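Side-chain contacts in iron binding protein FbpA (Mannheimia haemolytica, PDB 1Q35), which binds ferric iron and probably serves as the periplasmic solute-binding component of a bacterial iron-uptake system: residues Phe147-Glu152 / Lys288-Lys293; Tyr142-Phe147 / Glu302-Leu307; Asn2-Tyr7 / Val247-Tyr252; Pro17-Phe22 / Ile28-Ile33; Lys183-Gly188 / Glu214-Asn219. One frame throughout, in Å; residues are numbered along the deposited sequence.

Interaction 1: residues Phe147-Glu152 / Lys288-Lys293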
# COMPACT_ATOMS: atom_id res chain seq x y z
N PHE A 147 -11.01 -2.88 -3.42
CA PHE A 147 -12.21 -3.40 -4.06
C PHE A 147 -12.14 -4.92 -4.25
O PHE A 147 -13.16 -5.60 -4.18
CB PHE A 147 -12.47 -2.70 -5.41
CG PHE A 147 -12.45 -1.19 -5.35
CD1 PHE A 147 -12.03 -0.47 -6.46
CD2 PHE A 147 -12.85 -0.48 -4.22
CE1 PHE A 147 -12.00 0.92 -6.45
CE2 PHE A 147 -12.82 0.91 -4.21
CZ PHE A 147 -12.40 1.61 -5.33
N ALA A 148 -10.93 -5.43 -4.46
CA ALA A 148 -10.71 -6.86 -4.59
C ALA A 148 -11.05 -7.60 -3.30
O ALA A 148 -11.68 -8.65 -3.34
CB ALA A 148 -9.27 -7.13 -4.99
N ALA A 149 -10.65 -7.04 -2.16
CA ALA A 149 -11.04 -7.61 -0.87
C ALA A 149 -12.57 -7.60 -0.73
O ALA A 149 -13.17 -8.57 -0.26
CB ALA A 149 -10.40 -6.85 0.27
N MET A 150 -13.20 -6.51 -1.16
CA MET A 150 -14.64 -6.40 -1.09
C MET A 150 -15.32 -7.48 -1.95
O MET A 150 -16.33 -8.04 -1.54
CB MET A 150 -15.10 -4.99 -1.48
CG MET A 150 -14.60 -3.95 -0.48
SD MET A 150 -15.04 -2.25 -0.86
CE MET A 150 -16.73 -2.23 -0.25
N ILE A 151 -14.76 -7.82 -3.10
CA ILE A 151 -15.30 -8.92 -3.90
C ILE A 151 -15.24 -10.25 -3.14
O ILE A 151 -16.18 -11.03 -3.17
CB ILE A 151 -14.59 -9.03 -5.27
CG1 ILE A 151 -14.96 -7.84 -6.16
CG2 ILE A 151 -14.95 -10.35 -5.96
CD1 ILE A 151 -14.15 -7.75 -7.43
N GLU A 152 -14.14 -10.51 -2.45
CA GLU A 152 -14.04 -11.73 -1.65
C GLU A 152 -15.17 -11.79 -0.62
O GLU A 152 -15.77 -12.85 -0.41
CB GLU A 152 -12.68 -11.80 -0.94
CG GLU A 152 -12.39 -13.12 -0.24
CD GLU A 152 -11.96 -14.24 -1.18
OE1 GLU A 152 -12.08 -14.10 -2.41
OE2 GLU A 152 -11.50 -15.28 -0.67
N LYS A 288 -9.26 -3.21 14.33
CA LYS A 288 -9.53 -4.55 13.86
C LYS A 288 -9.21 -4.64 12.37
O LYS A 288 -9.87 -4.01 11.54
CB LYS A 288 -11.00 -4.89 14.10
CG LYS A 288 -11.43 -6.29 13.71
CD LYS A 288 -12.94 -6.50 13.90
CE LYS A 288 -13.79 -5.79 12.83
NZ LYS A 288 -15.26 -5.94 13.08
N SER A 289 -8.17 -5.39 12.03
CA SER A 289 -7.82 -5.63 10.64
C SER A 289 -8.75 -6.65 10.00
O SER A 289 -9.25 -7.56 10.66
CB SER A 289 -6.37 -6.13 10.52
OG SER A 289 -5.44 -5.11 10.82
N ASP A 290 -8.96 -6.52 8.70
CA ASP A 290 -9.59 -7.56 7.91
C ASP A 290 -8.74 -8.82 8.06
O ASP A 290 -7.52 -8.75 7.97
CB ASP A 290 -9.64 -7.11 6.44
CG ASP A 290 -10.57 -7.94 5.60
OD1 ASP A 290 -10.94 -7.45 4.50
OD2 ASP A 290 -10.97 -9.07 5.93
N THR A 291 -9.38 -9.96 8.30
CA THR A 291 -8.67 -11.23 8.43
C THR A 291 -8.40 -11.91 7.09
O THR A 291 -7.78 -12.96 7.06
CB THR A 291 -9.46 -12.21 9.33
OG1 THR A 291 -10.79 -12.39 8.82
CG2 THR A 291 -9.65 -11.64 10.73
N ILE A 292 -8.87 -11.32 5.99
CA ILE A 292 -8.64 -11.89 4.67
C ILE A 292 -7.14 -12.18 4.46
O ILE A 292 -6.27 -11.40 4.84
CB ILE A 292 -9.18 -10.93 3.57
CG1 ILE A 292 -9.21 -11.63 2.21
CG2 ILE A 292 -8.36 -9.63 3.51
CD1 ILE A 292 -9.90 -10.80 1.13
N LYS A 293 -6.85 -13.33 3.87
CA LYS A 293 -5.48 -13.67 3.52
C LYS A 293 -5.00 -12.78 2.38
O LYS A 293 -5.76 -12.48 1.46
CB LYS A 293 -5.38 -15.13 3.09
CG LYS A 293 -5.48 -16.14 4.21
CD LYS A 293 -4.34 -17.16 4.14
CE LYS A 293 -4.24 -17.86 2.79
NZ LYS A 293 -2.87 -17.78 2.19

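Interaction 2: residues Tyr142-Phe147 / Glu302-Leu307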
# COMPACT_ATOMS: atom_id res chain seq x y z
N TYR A 142 -3.91 0.74 -5.10
CA TYR A 142 -4.36 0.77 -3.71
C TYR A 142 -5.88 0.66 -3.62
O TYR A 142 -6.41 -0.02 -2.75
CB TYR A 142 -3.92 2.04 -2.99
CG TYR A 142 -2.43 2.27 -2.83
CD1 TYR A 142 -1.54 1.22 -2.61
CD2 TYR A 142 -1.92 3.57 -2.87
CE1 TYR A 142 -0.19 1.46 -2.45
CE2 TYR A 142 -0.57 3.81 -2.70
CZ TYR A 142 0.29 2.75 -2.49
OH TYR A 142 1.64 2.94 -2.31
N ASN A 143 -6.58 1.36 -4.51
CA ASN A 143 -8.03 1.26 -4.58
C ASN A 143 -8.49 -0.09 -5.12
O ASN A 143 -9.38 -0.71 -4.55
CB ASN A 143 -8.62 2.38 -5.44
CG ASN A 143 -8.60 3.73 -4.75
OD1 ASN A 143 -8.57 3.83 -3.52
ND2 ASN A 143 -8.62 4.79 -5.56
N VAL A 144 -7.90 -0.55 -6.21
CA VAL A 144 -8.35 -1.80 -6.82
C VAL A 144 -8.17 -2.96 -5.83
O VAL A 144 -9.04 -3.81 -5.75
CB VAL A 144 -7.66 -2.07 -8.18
CG1 VAL A 144 -8.16 -3.38 -8.79
CG2 VAL A 144 -7.92 -0.92 -9.16
N SER A 145 -7.08 -2.99 -5.08
CA SER A 145 -6.89 -4.06 -4.10
C SER A 145 -7.90 -3.99 -2.95
O SER A 145 -8.34 -5.02 -2.45
CB SER A 145 -5.45 -4.11 -3.60
OG SER A 145 -4.61 -4.62 -4.63
N LEU A 146 -8.29 -2.79 -2.54
CA LEU A 146 -9.39 -2.64 -1.60
C LEU A 146 -10.68 -3.24 -2.18
O LEU A 146 -11.37 -4.01 -1.52
CB LEU A 146 -9.60 -1.16 -1.25
CG LEU A 146 -10.87 -0.81 -0.47
CD1 LEU A 146 -10.92 -1.47 0.90
CD2 LEU A 146 -10.99 0.70 -0.34
N PHE A 147 -11.01 -2.88 -3.42
CA PHE A 147 -12.21 -3.40 -4.06
C PHE A 147 -12.14 -4.92 -4.25
O PHE A 147 -13.16 -5.60 -4.18
CB PHE A 147 -12.47 -2.70 -5.41
CG PHE A 147 -12.45 -1.19 -5.35
CD1 PHE A 147 -12.03 -0.47 -6.46
CD2 PHE A 147 -12.85 -0.48 -4.22
CE1 PHE A 147 -12.00 0.92 -6.45
CE2 PHE A 147 -12.82 0.91 -4.21
CZ PHE A 147 -12.40 1.61 -5.33
N GLU A 302 -8.17 -8.75 -10.79
CA GLU A 302 -8.65 -8.68 -12.17
C GLU A 302 -10.14 -8.37 -12.22
O GLU A 302 -10.58 -7.51 -12.99
CB GLU A 302 -8.34 -10.00 -12.89
CG GLU A 302 -8.85 -10.12 -14.31
CD GLU A 302 -8.40 -11.42 -14.96
OE1 GLU A 302 -7.69 -11.35 -15.99
OE2 GLU A 302 -8.76 -12.50 -14.44
N ALA A 303 -10.92 -9.06 -11.40
CA ALA A 303 -12.36 -8.84 -11.34
C ALA A 303 -12.68 -7.42 -10.87
O ALA A 303 -13.60 -6.78 -11.38
CB ALA A 303 -13.01 -9.86 -10.43
N ALA A 304 -11.92 -6.91 -9.90
CA ALA A 304 -12.13 -5.57 -9.37
C ALA A 304 -11.83 -4.51 -10.43
O ALA A 304 -12.57 -3.55 -10.58
CB ALA A 304 -11.27 -5.34 -8.14
N LEU A 305 -10.74 -4.70 -11.17
CA LEU A 305 -10.38 -3.75 -12.22
C LEU A 305 -11.47 -3.71 -13.29
O LEU A 305 -11.80 -2.64 -13.81
CB LEU A 305 -9.03 -4.10 -12.82
CG LEU A 305 -8.45 -3.08 -13.80
CD1 LEU A 305 -8.17 -1.76 -13.11
CD2 LEU A 305 -7.19 -3.62 -14.44
N LYS A 306 -12.04 -4.86 -13.60
CA LYS A 306 -13.14 -4.96 -14.55
C LYS A 306 -14.34 -4.15 -14.08
O LYS A 306 -14.97 -3.44 -14.88
CB LYS A 306 -13.51 -6.43 -14.75
CG LYS A 306 -14.54 -6.70 -15.83
CD LYS A 306 -14.70 -8.21 -16.02
CE LYS A 306 -15.69 -8.56 -17.12
NZ LYS A 306 -15.18 -8.23 -18.48
N LEU A 307 -14.67 -4.23 -12.79
CA LEU A 307 -15.80 -3.45 -12.27
C LEU A 307 -15.54 -1.96 -12.36
O LEU A 307 -16.44 -1.19 -12.70
CB LEU A 307 -16.10 -3.81 -10.82
CG LEU A 307 -16.57 -5.24 -10.57
CD1 LEU A 307 -16.90 -5.43 -9.10
CD2 LEU A 307 -17.76 -5.61 -11.44

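Interaction 3: residues Asn2-Tyr7 / Val247-Tyr252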
# COMPACT_ATOMS: atom_id res chain seq x y z
N ASN A 2 30.37 -5.30 -6.58
CA ASN A 2 29.71 -5.52 -5.29
C ASN A 2 28.49 -4.62 -5.23
O ASN A 2 28.51 -3.57 -4.59
CB ASN A 2 30.65 -5.20 -4.12
CG ASN A 2 30.06 -5.60 -2.77
OD1 ASN A 2 30.51 -5.12 -1.74
ND2 ASN A 2 29.07 -6.49 -2.79
N GLU A 3 27.44 -5.05 -5.92
CA GLU A 3 26.27 -4.22 -6.12
C GLU A 3 24.98 -5.04 -6.10
O GLU A 3 25.00 -6.27 -6.09
CB GLU A 3 26.39 -3.48 -7.46
CG GLU A 3 26.37 -4.40 -8.67
CD GLU A 3 26.75 -3.71 -9.97
OE1 GLU A 3 26.91 -4.43 -10.98
OE2 GLU A 3 26.89 -2.47 -10.01
N VAL A 4 23.87 -4.31 -6.10
CA VAL A 4 22.54 -4.90 -6.18
C VAL A 4 21.65 -3.94 -6.97
O VAL A 4 21.70 -2.73 -6.76
CB VAL A 4 21.96 -5.22 -4.78
CG1 VAL A 4 21.75 -3.96 -3.95
CG2 VAL A 4 20.66 -6.01 -4.90
N ASN A 5 20.88 -4.49 -7.90
CA ASN A 5 20.07 -3.70 -8.82
C ASN A 5 18.62 -3.70 -8.37
O ASN A 5 17.93 -4.72 -8.46
CB ASN A 5 20.18 -4.25 -10.24
CG ASN A 5 21.61 -4.28 -10.75
OD1 ASN A 5 22.41 -3.41 -10.43
ND2 ASN A 5 21.93 -5.30 -11.54
N VAL A 6 18.15 -2.55 -7.89
CA VAL A 6 16.83 -2.41 -7.29
C VAL A 6 15.90 -1.68 -8.25
O VAL A 6 16.27 -0.66 -8.83
CB VAL A 6 16.93 -1.62 -5.97
CG1 VAL A 6 15.56 -1.42 -5.34
CG2 VAL A 6 17.87 -2.33 -5.01
N TYR A 7 14.70 -2.23 -8.44
CA TYR A 7 13.62 -1.55 -9.14
C TYR A 7 12.54 -1.27 -8.11
O TYR A 7 12.04 -2.19 -7.47
CB TYR A 7 13.08 -2.42 -10.28
CG TYR A 7 14.07 -2.49 -11.43
CD1 TYR A 7 15.23 -3.25 -11.32
CD2 TYR A 7 13.87 -1.76 -12.59
CE1 TYR A 7 16.15 -3.29 -12.35
CE2 TYR A 7 14.79 -1.80 -13.63
CZ TYR A 7 15.93 -2.58 -13.50
OH TYR A 7 16.86 -2.63 -14.51
N VAL A 247 19.79 -11.04 -1.49
CA VAL A 247 19.34 -11.67 -0.26
C VAL A 247 19.78 -10.84 0.94
O VAL A 247 18.99 -10.63 1.87
CB VAL A 247 19.84 -13.13 -0.14
CG1 VAL A 247 19.59 -13.69 1.25
CG2 VAL A 247 19.16 -14.00 -1.18
N LYS A 248 21.01 -10.34 0.93
CA LYS A 248 21.47 -9.49 2.02
C LYS A 248 20.63 -8.21 2.15
O LYS A 248 20.37 -7.76 3.26
CB LYS A 248 22.95 -9.15 1.85
CG LYS A 248 23.87 -10.33 2.20
CD LYS A 248 25.33 -10.03 1.94
CE LYS A 248 26.21 -11.20 2.37
NZ LYS A 248 27.53 -11.23 1.67
N LEU A 249 20.19 -7.65 1.02
CA LEU A 249 19.33 -6.47 1.05
C LEU A 249 17.98 -6.77 1.69
O LEU A 249 17.53 -6.03 2.57
CB LEU A 249 19.14 -5.89 -0.35
CG LEU A 249 18.15 -4.71 -0.44
CD1 LEU A 249 18.53 -3.58 0.50
CD2 LEU A 249 18.07 -4.20 -1.85
N ILE A 250 17.31 -7.85 1.28
CA ILE A 250 15.99 -8.11 1.83
C ILE A 250 16.07 -8.57 3.28
O ILE A 250 15.21 -8.22 4.09
CB ILE A 250 15.13 -9.04 0.91
CG1 ILE A 250 15.63 -10.48 0.88
CG2 ILE A 250 15.08 -8.49 -0.50
CD1 ILE A 250 14.66 -11.41 0.20
N GLU A 251 17.13 -9.28 3.64
CA GLU A 251 17.40 -9.60 5.04
C GLU A 251 17.61 -8.33 5.86
O GLU A 251 17.09 -8.21 6.97
CB GLU A 251 18.62 -10.52 5.16
CG GLU A 251 18.34 -11.95 4.70
CD GLU A 251 19.56 -12.86 4.69
OE1 GLU A 251 19.36 -14.09 4.73
OE2 GLU A 251 20.70 -12.36 4.64
N TYR A 252 18.34 -7.38 5.31
CA TYR A 252 18.57 -6.09 5.97
C TYR A 252 17.25 -5.34 6.19
O TYR A 252 17.00 -4.81 7.27
CB TYR A 252 19.52 -5.21 5.16
CG TYR A 252 19.89 -3.92 5.85
CD1 TYR A 252 19.12 -2.77 5.69
CD2 TYR A 252 21.01 -3.84 6.68
CE1 TYR A 252 19.45 -1.58 6.33
CE2 TYR A 252 21.35 -2.66 7.32
CZ TYR A 252 20.56 -1.53 7.14
OH TYR A 252 20.90 -0.36 7.78

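Interaction 4: residues Pro17-Phe22 / Ile28-Ile33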
# COMPACT_ATOMS: atom_id res chain seq x y z
N PRO A 17 16.10 6.39 2.57
CA PRO A 17 16.75 6.27 3.88
C PRO A 17 17.15 4.83 4.23
O PRO A 17 18.24 4.60 4.74
CB PRO A 17 15.69 6.80 4.85
CG PRO A 17 14.86 7.72 4.03
CD PRO A 17 14.79 7.07 2.67
N MET A 18 16.27 3.88 3.93
CA MET A 18 16.55 2.48 4.21
C MET A 18 17.70 1.95 3.35
O MET A 18 18.56 1.23 3.83
CB MET A 18 15.31 1.61 3.99
CG MET A 18 14.14 1.96 4.89
SD MET A 18 13.08 3.21 4.16
CE MET A 18 12.17 3.76 5.58
N LEU A 19 17.69 2.33 2.07
CA LEU A 19 18.71 1.85 1.13
C LEU A 19 20.07 2.47 1.40
O LEU A 19 21.09 1.80 1.26
CB LEU A 19 18.28 2.12 -0.31
CG LEU A 19 16.98 1.41 -0.72
CD1 LEU A 19 16.58 1.82 -2.12
CD2 LEU A 19 17.11 -0.11 -0.62
N LYS A 20 20.10 3.74 1.80
CA LYS A 20 21.35 4.42 2.13
C LYS A 20 21.98 3.81 3.38
O LYS A 20 23.20 3.66 3.44
CB LYS A 20 21.11 5.92 2.36
CG LYS A 20 20.78 6.68 1.09
CD LYS A 20 22.03 7.09 0.33
CE LYS A 20 21.78 8.28 -0.59
NZ LYS A 20 21.21 7.87 -1.89
N ASN A 21 21.16 3.46 4.36
CA ASN A 21 21.64 2.79 5.57
C ASN A 21 22.16 1.39 5.26
O ASN A 21 23.14 0.95 5.84
CB ASN A 21 20.55 2.74 6.64
CG ASN A 21 20.51 4.00 7.48
OD1 ASN A 21 21.25 4.14 8.45
ND2 ASN A 21 19.65 4.94 7.10
N PHE A 22 21.50 0.70 4.33
CA PHE A 22 21.98 -0.60 3.84
C PHE A 22 23.37 -0.46 3.22
O PHE A 22 24.26 -1.24 3.53
CB PHE A 22 21.00 -1.19 2.82
CG PHE A 22 21.56 -2.34 2.03
CD1 PHE A 22 21.65 -3.61 2.58
CD2 PHE A 22 21.98 -2.15 0.72
CE1 PHE A 22 22.16 -4.67 1.84
CE2 PHE A 22 22.49 -3.21 -0.03
CZ PHE A 22 22.57 -4.47 0.54
N ILE A 28 27.62 -2.66 0.26
CA ILE A 28 27.08 -3.05 -1.04
C ILE A 28 26.45 -1.84 -1.71
O ILE A 28 25.61 -1.17 -1.12
CB ILE A 28 26.05 -4.20 -0.90
CG1 ILE A 28 26.71 -5.44 -0.29
CG2 ILE A 28 25.43 -4.54 -2.25
CD1 ILE A 28 25.73 -6.46 0.26
N LYS A 29 26.84 -1.58 -2.95
CA LYS A 29 26.32 -0.47 -3.75
C LYS A 29 24.92 -0.79 -4.25
O LYS A 29 24.69 -1.85 -4.82
CB LYS A 29 27.25 -0.19 -4.94
CG LYS A 29 26.71 0.75 -6.01
CD LYS A 29 26.60 2.18 -5.52
CE LYS A 29 26.23 3.12 -6.65
NZ LYS A 29 26.21 4.54 -6.21
N VAL A 30 24.00 0.16 -4.07
CA VAL A 30 22.64 0.03 -4.59
C VAL A 30 22.52 0.85 -5.86
O VAL A 30 22.76 2.06 -5.85
CB VAL A 30 21.59 0.53 -3.57
CG1 VAL A 30 20.20 0.60 -4.20
CG2 VAL A 30 21.58 -0.36 -2.34
N ASN A 31 22.17 0.19 -6.96
CA ASN A 31 21.73 0.85 -8.18
C ASN A 31 20.22 0.81 -8.17
O ASN A 31 19.64 -0.25 -8.03
CB ASN A 31 22.27 0.13 -9.42
CG ASN A 31 23.76 -0.07 -9.37
OD1 ASN A 31 24.52 0.87 -9.12
ND2 ASN A 31 24.20 -1.30 -9.60
N ILE A 32 19.59 1.97 -8.31
CA ILE A 32 18.13 2.03 -8.21
C ILE A 32 17.50 2.72 -9.41
O ILE A 32 17.97 3.75 -9.88
CB ILE A 32 17.70 2.69 -6.87
CG1 ILE A 32 16.18 2.60 -6.70
CG2 ILE A 32 18.18 4.14 -6.79
CD1 ILE A 32 15.74 2.47 -5.27
N ILE A 33 16.43 2.09 -9.91
CA ILE A 33 15.58 2.64 -10.95
C ILE A 33 14.17 2.64 -10.38
O ILE A 33 13.78 1.72 -9.66
CB ILE A 33 15.66 1.78 -12.23
CG1 ILE A 33 17.02 1.97 -12.91
CG2 ILE A 33 14.53 2.13 -13.20
CD1 ILE A 33 17.39 0.87 -13.88

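Interaction 5: residues Lys183-Gly188 / Glu214-Asn219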
# COMPACT_ATOMS: atom_id res chain seq x y z
N LYS A 183 -5.55 17.28 1.32
CA LYS A 183 -5.47 18.70 0.99
C LYS A 183 -6.85 19.22 0.62
O LYS A 183 -7.24 20.32 1.03
CB LYS A 183 -4.49 18.94 -0.16
CG LYS A 183 -4.25 20.41 -0.50
CD LYS A 183 -3.33 20.56 -1.70
CE LYS A 183 -2.85 21.99 -1.86
NZ LYS A 183 -2.25 22.22 -3.21
N ALA A 184 -7.60 18.44 -0.15
CA ALA A 184 -8.93 18.83 -0.58
C ALA A 184 -9.90 18.91 0.61
O ALA A 184 -10.77 19.77 0.63
CB ALA A 184 -9.46 17.89 -1.64
N ILE A 185 -9.75 18.03 1.60
CA ILE A 185 -10.52 18.13 2.83
C ILE A 185 -10.20 19.46 3.53
O ILE A 185 -11.09 20.19 3.95
CB ILE A 185 -10.24 16.93 3.78
CG1 ILE A 185 -10.81 15.64 3.19
CG2 ILE A 185 -10.83 17.21 5.16
CD1 ILE A 185 -10.44 14.38 3.97
N LYS A 186 -8.92 19.78 3.64
CA LYS A 186 -8.51 21.03 4.27
C LYS A 186 -9.15 22.23 3.57
O LYS A 186 -9.63 23.16 4.24
CB LYS A 186 -6.98 21.15 4.28
CG LYS A 186 -6.45 22.43 4.91
CD LYS A 186 -5.80 23.32 3.88
CE LYS A 186 -5.03 24.45 4.55
NZ LYS A 186 -4.81 25.57 3.59
N GLU A 187 -9.17 22.22 2.25
CA GLU A 187 -9.69 23.33 1.46
C GLU A 187 -11.23 23.41 1.43
O GLU A 187 -11.79 24.41 1.01
CB GLU A 187 -9.15 23.27 0.03
CG GLU A 187 -7.65 23.54 -0.05
CD GLU A 187 -7.09 23.41 -1.45
OE1 GLU A 187 -5.86 23.59 -1.60
OE2 GLU A 187 -7.85 23.12 -2.39
N GLY A 188 -11.90 22.36 1.89
CA GLY A 188 -13.35 22.34 1.97
C GLY A 188 -14.05 21.69 0.79
O GLY A 188 -15.27 21.67 0.75
N GLU A 214 -3.83 18.33 9.86
CA GLU A 214 -4.48 18.95 11.01
C GLU A 214 -5.96 19.24 10.77
O GLU A 214 -6.73 19.32 11.72
CB GLU A 214 -3.74 20.23 11.42
CG GLU A 214 -2.39 19.95 12.07
CD GLU A 214 -1.50 21.17 12.20
OE1 GLU A 214 -0.54 21.09 13.00
OE2 GLU A 214 -1.73 22.19 11.52
N ALA A 215 -6.35 19.39 9.51
CA ALA A 215 -7.74 19.60 9.13
C ALA A 215 -8.55 18.31 9.01
O ALA A 215 -9.74 18.36 8.73
CB ALA A 215 -7.81 20.37 7.83
N ALA A 216 -7.91 17.16 9.22
CA ALA A 216 -8.54 15.87 9.00
C ALA A 216 -8.36 14.95 10.20
O ALA A 216 -7.47 15.15 11.02
CB ALA A 216 -7.98 15.21 7.73
N ILE A 217 -9.22 13.94 10.26
CA ILE A 217 -9.16 12.90 11.27
C ILE A 217 -8.94 11.57 10.56
O ILE A 217 -9.59 11.28 9.55
CB ILE A 217 -10.47 12.87 12.09
CG1 ILE A 217 -10.59 14.14 12.93
CG2 ILE A 217 -10.53 11.62 12.97
CD1 ILE A 217 -11.98 14.39 13.45
N ILE A 218 -8.02 10.77 11.08
CA ILE A 218 -7.80 9.41 10.58
C ILE A 218 -8.81 8.46 11.23
O ILE A 218 -8.99 8.46 12.45
CB ILE A 218 -6.32 8.95 10.78
CG1 ILE A 218 -6.09 7.58 10.14
CG2 ILE A 218 -5.93 8.91 12.26
CD1 ILE A 218 -4.64 7.26 9.90
N ASN A 219 -9.48 7.65 10.40
CA ASN A 219 -10.48 6.71 10.89
C ASN A 219 -10.21 5.32 10.33
O ASN A 219 -10.01 5.17 9.13
CB ASN A 219 -11.90 7.10 10.49
CG ASN A 219 -12.28 8.50 10.91
OD1 ASN A 219 -12.81 8.72 12.00
ND2 ASN A 219 -12.03 9.47 10.03

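Interaction 1: residues Phe147-Glu152 / Lys288-Lys293
The carboxylate of D290 approaches the helix at A149, whose CB lies 4.3 Å from D290 OD1, yet it makes no hydrogen bond to 147-152; its partners are I292 N, in its own loop, and H153, just past the segment on the helix. Above its plane comes the backbone N-H of I292, which reaches D290 OD2 at 3.1 Å from 56° out of that plane, closing an Asx turn. The other oxygen, OD1, accepts a hydrogen bond from H153. The loop is therefore folded upon itself by one carboxylate oxygen and tied to the helix by the other. The carboxylate of E152 is engaged outside the two segments: OE2 forms a salt bridge with K299, and OE1 is hydrogen-bonded to N300.

Between these polar groups the actual touching is apolar. I292 is fully extended, with CG1 anti to the backbone N (chi1 -168°), and this carries CD1 to the helix surface. There it rests on the aliphatic stem of E152, 3.6 Å from its CB and 3.7 Å from its CG, and lies 4.1 Å from A149 CB. The glutamate stem bends at chi2 (78°), which turns the acid group aside from the isoleucine tip.

The loop, running from helix 279-283 to helix 294-298, thus lies against helix 141-168, while strand 228-236 touches the same region through H228 on A149 and K229 on S289.

Interaction 2: residues Tyr142-Phe147 / Glu302-Leu307
This is a buried apolar contact between two helices, 141-168 and 301-311, in which V144 and F147 of the first receive A304 and L305 of the second. The same helix 141-168 carries, near its start, Y142, a ferric-iron ligand in an iron-bound structure of this protein; the contact itself lies away from that site. The segments cross steeply, at 109° between their directions, and approach to 8.4 Å at their axes. Such closeness is possible because the residue at the crossing is small. The methyl of A304 is received by one turn of the facing helix: its CB is 3.7 Å from V144 CG1, 3.6 Å from V144 O and 4.0 Å from F147 CB.

V144 works with both branches. CG1, anti to the backbone N (chi1 -180°), meets A304, whereas CG2 extends to L305 CD1 at 4.0 Å. F147 offers the alanine no more than its CB, since its ring leads away toward L163 and V308. One face of that ring carries N143 O, 3.1 Å above the plane and offset toward the rim; the same oxygen accepts the backbone N-H of F147.

No hydrogen bond joins the two segments, so the fit probably rests on shape and on the burial of apolar surface, with polar groups such as N143 and S145 satisfied by other parts of the chain.

Interaction 3: residues Asn2-Tyr7 / Val247-Tyr252
L249 meets V6 with the two side chains crossing at about a right angle, a helix-on-sheet contact within the alpha/beta architecture of a bacterial solute-binding protein. Strand 3-8 supplies V4 and V6, two residues apart and therefore on the same face of the strand, and helix 243-254 lays a single leucine across them. Nothing else from the two segments meets at close range, and no hydrogen bond links them.

With CG anti to the backbone N (chi1 175°), L249 sends CD2, the branch that does the touching, outward toward the strand. V4 answers with CG1, 4.2 Å from L249 CD2, so the methyl is met by one branch of each valine. All three residues are buried, and much of the surroundings is apolar too: L19 and F22 of helix 16-26 also touch L249, while V54 and L56 of the neighbouring strand 54-57 line the valines.

Nearby, N245 ND2 is hydrogen-bonded to E3 O, a polar link between the same helix and strand. Of the two valine contacts, that of V6 is the shorter: its CG2, anti to the carbonyl carbon, lies 3.7 Å from L249 CD2.

Interaction 4: residues Pro17-Phe22 / Ile28-Ile33
The second half of a beta-alpha-beta unit, made of strand 3-8, helix 16-26 and strand 29-34, is closed by L19 and F22 packing on I28, V30 and I32. Helix and strand segments run at 149° to one another, with 8.6 Å between their axes.

F22 swings its ring out from the helix, CG being anti to the backbone N (chi1 166°), and two residues receive it differently. V30 CG2 stands at the ring edge, near its plane, 3.6 Å from F22 CD2. I28 approaches obliquely, its CD1 3.7 Å from F22 CZ. One turn earlier L19 meets I32 at about a right angle. Their CD1 atoms are modelled 3.3 Å apart, closer than methyls normally pack, so the exact placement of the I32 tip, whose chi2 (147°) is not staggered, is doubtful. The carbonyl oxygen of I28 is buried here without a partner in the model.

On the helix itself N21 ND2 bonds to P17 O at 2.8 Å, nearly straight, while the backbone N of N21 reaches that oxygen from the opposite face of its plane.

With strand 29-34 parallel to strand 3-8 and the intervening helix laid on the sheet, this is the beta-alpha-beta crossover of alpha/beta folds, including the periplasmic binding proteins.

Interaction 5: residues Lys183-Gly188 / Glu214-Asn219
A215 is the first residue of 214-219 to touch K186 and I185, just before strand 216-219 begins. Its methyl lodges against the helix backbone, 3.7 Å from K186 CA and equally far from K186 CB, and the lysine adds its CG, 3.8 Å from A215 CB. That CG is anti to the backbone N (chi1 179°); past the bend at chi2 (-112°) the rest of the chain leads away. The carbonyl oxygen of A215 faces the methyl I185 CG2 at 3.9 Å.

A216 follows, buried, with CB 4.3 Å from that same CG2. I185 therefore spans both alanines with one branch, while it also touches Y106 and S108 of strand 96-108. A216 O receives a hydrogen bond from Y200 OH, next in sequence to Y199, a ferric-iron ligand in an iron-bound structure of this protein, whose side chain lies about 11 Å from that of A216. I217 pairs through its backbone with T107. At N219 the side-chain amide is held by I105 O, T107 OG1 and the backbone N of L115.

The helix ends beside this path in a Schellman motif, with G188 at positive phi (96°). The end of helix 178-187 packs on the turn leading into strand 216-219 and on that strand's first residue, beside strand 96-108: helix-on-sheet layering of an alpha/beta fold.

In the fold
From the N terminus, strand 3-8 opens interaction 3, and interaction 4 closes early inside that loop. The two meet side by side in one sheet, V6 N and N31 O forming a probable hydrogen bond. Helix 141-168 then opens interaction 2 and, overlapping at F147, interaction 1; interaction 5 begins and closes within both loops. Helix 243-254 next closes interaction 3 while interactions 1 and 2 are still open, so it crosses both. Residues 288-293 close interaction 1, nested within interaction 2, which 302-307 completes. The chain's late segments thus return to two separate regions, the N-terminal strand and helix 141-168, with the centres of interactions 2 and 3 about 31 Å apart.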